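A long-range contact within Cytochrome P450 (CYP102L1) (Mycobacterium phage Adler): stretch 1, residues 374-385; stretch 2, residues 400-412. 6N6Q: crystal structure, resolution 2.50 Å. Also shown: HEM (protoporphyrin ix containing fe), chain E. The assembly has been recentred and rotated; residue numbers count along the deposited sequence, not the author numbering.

Stretch 1 374-385: NLHAAHTHRSWG
Stretch 2 (400-412) NRRKLGPHIYKPF

How do the two backbones lie against each other? Stretch 1 opens with a short helix, 375-379, capped where Asn374 OD1 accepts from Ala377 N at 3.0 Å. Thr380 (-100/13) leaves helical geometry, His381 is extended (-65/160), and a 3-10 segment at 382-383 leads to Trp384. Stretch 2 begins in a helix that started earlier in the chain, then turns through Leu404 (-104/-50) and Gly405 (97/-140), and runs extended from His407 (-154/152) through Ile408 (-110/133) to Tyr409 (-149/88). The two run in opposite directions: CA-CA distances are 7.1 Å for Leu375-Pro411, 5.9 Å for His379-Tyr409, Ala378-Ile408 and Ser383-His407, and 6.6 Å for Trp384-Leu404.

What ties stretch 2 to stretch 1? Two hydrogen bonds do, one from the helix's last residue, His379, and one from Trp384 after the 3-10 segment, each pairing a ring nitrogen with a backbone atom. His379 (chi1 m, chi2 -178°) sets off sideways, but its ring end reaches stretch 2, where NE2 accepts from Lys410 N at 3.1 Å. Accepting there requires NE2 to be unprotonated; ND1 bonds elsewhere in the structure. Trp384 NE1 donates to Ile408 O at 3.3 Å and, weakly, to Ala378 O at 3.2 Å, so one indole N-H serves a carbonyl from each stretch.

How is the Trp384 indole enclosed? With chi1 m and chi2 89°, it has the largest area covered by the opposing stretch. His407 (chi1 p, chi2 -80°) turns its edge to the indole face, with His407 CD2 3.5 Å from Trp384 CZ2 and planes at 74°. That imidazole is held by its own ND1, which donates to Gly405 O at 2.7 Å, while Arg401 NE donates weakly to His407 NE2 at 3.4 Å. Tyr409 CB lies at the indole edge, 3.6 Å from Trp384 CZ2, and Leu404 CD1 (chi1 m, chi2 t) approaches Trp384 CE3 at 3.8 Å.

Which contacts complete the interface? Along the helix the packing is aliphatic, buried and held by van der Waals contact: Ala378 CB meets Ile408 CB at 3.9 Å and Leu375 CD2 (chi1 m, chi2 t) meets Ile408 CG2 (chi1 m, chi2 m) at 4.2 Å. The His379 and Tyr409 (chi1 t, chi2 72°) rings meet obliquely, with His379 CE1 3.9 Å from Tyr409 CD1. At the turn, Ser383 CB packs 3.3 Å from Pro406 O; within stretch 1, Ser383 OG (chi1 p) and His381 ND1 (chi1 t) share a 2.9 Å hydrogen bond in which either could be the donor. Beyond the interface, Phe412 CE1 reaches HEM C3B at 3.7 Å.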

# COMPACT_ATOMS: atom_id res chain seq x y z
N ASN A 374 -3.85 1.98 -15.62
CA ASN A 374 -2.42 2.11 -15.36
C ASN A 374 -2.19 3.46 -14.68
O ASN A 374 -2.06 4.49 -15.35
CB ASN A 374 -1.62 1.99 -16.65
CG ASN A 374 -0.13 1.86 -16.41
OD1 ASN A 374 0.39 2.31 -15.39
ND2 ASN A 374 0.57 1.26 -17.37
N LEU A 375 -2.12 3.45 -13.35
CA LEU A 375 -1.91 4.69 -12.60
C LEU A 375 -0.51 5.24 -12.83
O LEU A 375 -0.33 6.46 -12.93
CB LEU A 375 -2.15 4.46 -11.11
CG LEU A 375 -3.59 4.26 -10.65
CD1 LEU A 375 -3.61 3.80 -9.21
CD2 LEU A 375 -4.37 5.55 -10.81
N HIS A 376 0.49 4.37 -12.91
CA HIS A 376 1.86 4.83 -13.11
C HIS A 376 2.00 5.60 -14.42
O HIS A 376 2.71 6.61 -14.48
CB HIS A 376 2.83 3.65 -13.10
CG HIS A 376 4.21 4.00 -13.55
ND1 HIS A 376 4.77 3.49 -14.70
CD2 HIS A 376 5.14 4.83 -13.02
CE1 HIS A 376 5.99 3.98 -14.85
NE2 HIS A 376 6.24 4.79 -13.85
N ALA A 377 1.32 5.15 -15.47
CA ALA A 377 1.34 5.89 -16.73
C ALA A 377 0.48 7.15 -16.63
O ALA A 377 0.85 8.20 -17.18
CB ALA A 377 0.87 5.00 -17.87
N ALA A 378 -0.66 7.06 -15.94
CA ALA A 378 -1.55 8.21 -15.84
C ALA A 378 -0.96 9.29 -14.94
O ALA A 378 -1.14 10.49 -15.20
CB ALA A 378 -2.92 7.77 -15.32
N HIS A 379 -0.26 8.89 -13.87
CA HIS A 379 0.32 9.88 -12.97
C HIS A 379 1.51 10.59 -13.60
O HIS A 379 1.79 11.75 -13.26
CB HIS A 379 0.73 9.21 -11.66
CG HIS A 379 -0.42 8.81 -10.80
ND1 HIS A 379 -0.26 8.23 -9.56
CD2 HIS A 379 -1.76 8.92 -10.99
CE1 HIS A 379 -1.44 7.99 -9.03
NE2 HIS A 379 -2.37 8.40 -9.88
N THR A 380 2.23 9.92 -14.49
CA THR A 380 3.35 10.52 -15.21
C THR A 380 2.96 10.94 -16.62
O THR A 380 3.84 11.25 -17.44
CB THR A 380 4.53 9.54 -15.26
OG1 THR A 380 4.17 8.39 -16.04
CG2 THR A 380 4.91 9.10 -13.86
N HIS A 381 1.66 10.97 -16.93
CA HIS A 381 1.19 11.31 -18.26
C HIS A 381 1.54 12.75 -18.61
O HIS A 381 1.80 13.59 -17.74
CB HIS A 381 -0.32 11.08 -18.35
CG HIS A 381 -0.88 11.28 -19.73
ND1 HIS A 381 -1.53 12.43 -20.11
CD2 HIS A 381 -0.88 10.47 -20.82
CE1 HIS A 381 -1.92 12.32 -21.37
NE2 HIS A 381 -1.53 11.14 -21.82
N ARG A 382 1.55 13.04 -19.92
CA ARG A 382 1.91 14.36 -20.41
C ARG A 382 0.97 15.45 -19.91
O ARG A 382 1.36 16.62 -19.88
CB ARG A 382 1.93 14.34 -21.95
CG ARG A 382 2.60 15.55 -22.59
CD ARG A 382 2.85 15.31 -24.07
NE ARG A 382 1.61 15.07 -24.81
CZ ARG A 382 0.95 16.01 -25.48
NH1 ARG A 382 1.40 17.26 -25.51
NH2 ARG A 382 -0.17 15.70 -26.13
N SER A 383 -0.25 15.09 -19.50
CA SER A 383 -1.20 16.08 -18.99
C SER A 383 -0.76 16.69 -17.66
O SER A 383 -1.33 17.70 -17.25
CB SER A 383 -2.58 15.44 -18.83
OG SER A 383 -2.51 14.25 -18.06
N TRP A 384 0.23 16.11 -16.99
CA TRP A 384 0.80 16.70 -15.78
C TRP A 384 1.83 17.78 -16.08
O TRP A 384 2.54 18.22 -15.17
CB TRP A 384 1.43 15.61 -14.90
CG TRP A 384 0.43 14.82 -14.12
CD1 TRP A 384 -0.22 13.68 -14.53
CD2 TRP A 384 -0.05 15.10 -12.80
NE1 TRP A 384 -1.06 13.24 -13.54
CE2 TRP A 384 -0.98 14.09 -12.47
CE3 TRP A 384 0.22 16.10 -11.86
CZ2 TRP A 384 -1.63 14.06 -11.24
CZ3 TRP A 384 -0.43 16.07 -10.65
CH2 TRP A 384 -1.35 15.05 -10.35
N GLY A 385 1.93 18.21 -17.34
CA GLY A 385 2.89 19.22 -17.72
C GLY A 385 4.15 18.62 -18.31
O GLY A 385 4.37 17.40 -18.26
N ASN A 400 -1.91 24.56 -7.96
CA ASN A 400 -1.10 24.13 -9.10
C ASN A 400 -1.79 23.03 -9.90
O ASN A 400 -1.55 22.91 -11.11
CB ASN A 400 0.27 23.65 -8.62
CG ASN A 400 1.14 24.79 -8.13
OD1 ASN A 400 0.67 25.91 -7.94
ND2 ASN A 400 2.43 24.51 -7.93
N ARG A 401 -2.62 22.21 -9.25
CA ARG A 401 -3.32 21.15 -9.97
C ARG A 401 -4.58 21.65 -10.66
O ARG A 401 -5.03 21.05 -11.64
CB ARG A 401 -3.68 20.01 -9.01
CG ARG A 401 -2.49 19.19 -8.54
CD ARG A 401 -2.97 18.07 -7.64
NE ARG A 401 -4.16 17.43 -8.19
CZ ARG A 401 -4.94 16.59 -7.52
NH1 ARG A 401 -4.66 16.30 -6.25
NH2 ARG A 401 -6.00 16.06 -8.11
N ARG A 402 -5.17 22.74 -10.16
CA ARG A 402 -6.32 23.35 -10.82
C ARG A 402 -5.94 23.96 -12.17
O ARG A 402 -6.82 24.18 -13.01
CB ARG A 402 -6.95 24.40 -9.91
CG ARG A 402 -8.30 24.92 -10.36
CD ARG A 402 -9.17 25.30 -9.17
NE ARG A 402 -10.36 26.04 -9.57
CZ ARG A 402 -11.41 26.23 -8.78
NH1 ARG A 402 -11.43 25.72 -7.56
NH2 ARG A 402 -12.46 26.92 -9.22
N LYS A 403 -4.65 24.20 -12.40
CA LYS A 403 -4.15 24.77 -13.64
C LYS A 403 -3.83 23.72 -14.69
O LYS A 403 -3.19 24.04 -15.70
CB LYS A 403 -2.89 25.61 -13.36
CG LYS A 403 -3.11 26.73 -12.35
CD LYS A 403 -1.83 27.03 -11.58
CE LYS A 403 -0.67 27.35 -12.50
NZ LYS A 403 0.54 27.77 -11.73
N LEU A 404 -4.27 22.48 -14.50
CA LEU A 404 -3.90 21.38 -15.38
C LEU A 404 -5.02 20.96 -16.32
O LEU A 404 -4.80 20.84 -17.53
CB LEU A 404 -3.46 20.16 -14.55
CG LEU A 404 -2.15 20.29 -13.77
CD1 LEU A 404 -1.89 19.04 -12.94
CD2 LEU A 404 -0.99 20.55 -14.73
N GLY A 405 -6.22 20.75 -15.80
CA GLY A 405 -7.30 20.22 -16.59
C GLY A 405 -7.44 18.72 -16.42
O GLY A 405 -7.30 18.18 -15.32
N PRO A 406 -7.71 18.01 -17.53
CA PRO A 406 -7.89 16.55 -17.44
C PRO A 406 -6.62 15.82 -17.02
O PRO A 406 -5.67 15.71 -17.80
CB PRO A 406 -8.31 16.17 -18.87
CG PRO A 406 -8.80 17.44 -19.49
CD PRO A 406 -7.96 18.52 -18.88
N HIS A 407 -6.61 15.31 -15.79
CA HIS A 407 -5.48 14.55 -15.29
C HIS A 407 -5.98 13.60 -14.21
O HIS A 407 -6.97 13.87 -13.53
CB HIS A 407 -4.38 15.46 -14.73
CG HIS A 407 -4.77 16.17 -13.47
ND1 HIS A 407 -5.55 17.31 -13.47
CD2 HIS A 407 -4.49 15.91 -12.18
CE1 HIS A 407 -5.73 17.72 -12.23
NE2 HIS A 407 -5.09 16.88 -11.42
N ILE A 408 -5.28 12.47 -14.06
CA ILE A 408 -5.66 11.42 -13.13
C ILE A 408 -4.67 11.39 -11.98
O ILE A 408 -3.45 11.43 -12.20
CB ILE A 408 -5.73 10.05 -13.82
CG1 ILE A 408 -6.84 10.05 -14.88
CG2 ILE A 408 -5.96 8.94 -12.81
CD1 ILE A 408 -8.22 10.32 -14.32
N TYR A 409 -5.19 11.33 -10.75
CA TYR A 409 -4.36 11.13 -9.56
C TYR A 409 -5.21 10.36 -8.55
O TYR A 409 -5.88 10.96 -7.70
CB TYR A 409 -3.85 12.44 -8.99
CG TYR A 409 -2.99 12.25 -7.76
CD1 TYR A 409 -1.71 11.73 -7.86
CD2 TYR A 409 -3.46 12.58 -6.50
CE1 TYR A 409 -0.92 11.54 -6.74
CE2 TYR A 409 -2.69 12.41 -5.37
CZ TYR A 409 -1.42 11.89 -5.50
OH TYR A 409 -0.63 11.70 -4.38
N LYS A 410 -5.17 9.03 -8.64
CA LYS A 410 -5.95 8.15 -7.77
C LYS A 410 -5.05 7.06 -7.19
O LYS A 410 -5.24 5.87 -7.48
CB LYS A 410 -7.12 7.54 -8.53
CG LYS A 410 -8.11 8.55 -9.08
CD LYS A 410 -8.83 9.28 -7.95
CE LYS A 410 -9.90 10.21 -8.50
NZ LYS A 410 -10.76 10.76 -7.43
N PRO A 411 -4.08 7.43 -6.35
CA PRO A 411 -3.19 6.40 -5.78
C PRO A 411 -3.90 5.46 -4.82
O PRO A 411 -3.34 4.40 -4.51
CB PRO A 411 -2.12 7.23 -5.05
CG PRO A 411 -2.80 8.51 -4.72
CD PRO A 411 -3.74 8.78 -5.86
N PHE A 412 -5.10 5.80 -4.36
CA PHE A 412 -5.86 4.95 -3.45
C PHE A 412 -7.10 4.35 -4.10
O PHE A 412 -8.04 3.96 -3.40
CB PHE A 412 -6.26 5.75 -2.20
CG PHE A 412 -5.08 6.22 -1.39
CD1 PHE A 412 -4.55 5.42 -0.39
CD2 PHE A 412 -4.52 7.46 -1.62
CE1 PHE A 412 -3.47 5.85 0.36
CE2 PHE A 412 -3.44 7.90 -0.88
CZ PHE A 412 -2.92 7.10 0.12
CHA HEM E . -7.61 -0.96 -1.29
CHB HEM E . -3.57 1.57 -2.23
CHC HEM E . -2.45 1.54 2.50
CHD HEM E . -6.07 -1.60 3.29
C1A HEM E . -6.64 -0.25 -1.97
C2A HEM E . -6.62 0.08 -3.38
C3A HEM E . -5.51 0.77 -3.64
C4A HEM E . -4.77 0.92 -2.40
CMA HEM E . -5.09 1.31 -5.02
CAA HEM E . -7.69 -0.31 -4.42
CBA HEM E . -7.36 -1.71 -4.96
CGA HEM E . -8.27 -2.06 -6.11
O1A HEM E . -9.05 -1.19 -6.56
O2A HEM E . -8.21 -3.23 -6.57
C1B HEM E . -2.94 1.84 -1.03
C2B HEM E . -1.80 2.71 -0.83
C3B HEM E . -1.49 2.71 0.48
C4B HEM E . -2.43 1.82 1.15
CMB HEM E . -1.12 3.48 -1.99
CAB HEM E . -0.36 3.46 1.24
CBB HEM E . 0.55 4.26 0.67
C1C HEM E . -3.34 0.71 3.15
C2C HEM E . -3.42 0.47 4.58
C3C HEM E . -4.41 -0.39 4.81
C4C HEM E . -5.01 -0.74 3.53
CMC HEM E . -2.52 1.10 5.66
CAC HEM E . -4.79 -0.88 6.23
CBC HEM E . -5.80 -1.72 6.46
C1D HEM E . -6.81 -1.70 2.13
C2D HEM E . -8.00 -2.51 1.93
C3D HEM E . -8.42 -2.33 0.68
C4D HEM E . -7.52 -1.40 0.02
CMD HEM E . -8.66 -3.42 2.99
CAD HEM E . -9.66 -3.00 0.03
CBD HEM E . -10.92 -2.19 0.36
CGD HEM E . -12.11 -2.79 -0.35
O1D HEM E . -13.24 -2.68 0.19
O2D HEM E . -11.93 -3.37 -1.45
NA HEM E . -5.49 0.28 -1.40
NB HEM E . -3.29 1.32 0.20
NC HEM E . -4.33 -0.04 2.55
ND HEM E . -6.55 -1.04 0.94
FE HEM E . -4.83 0.02 0.55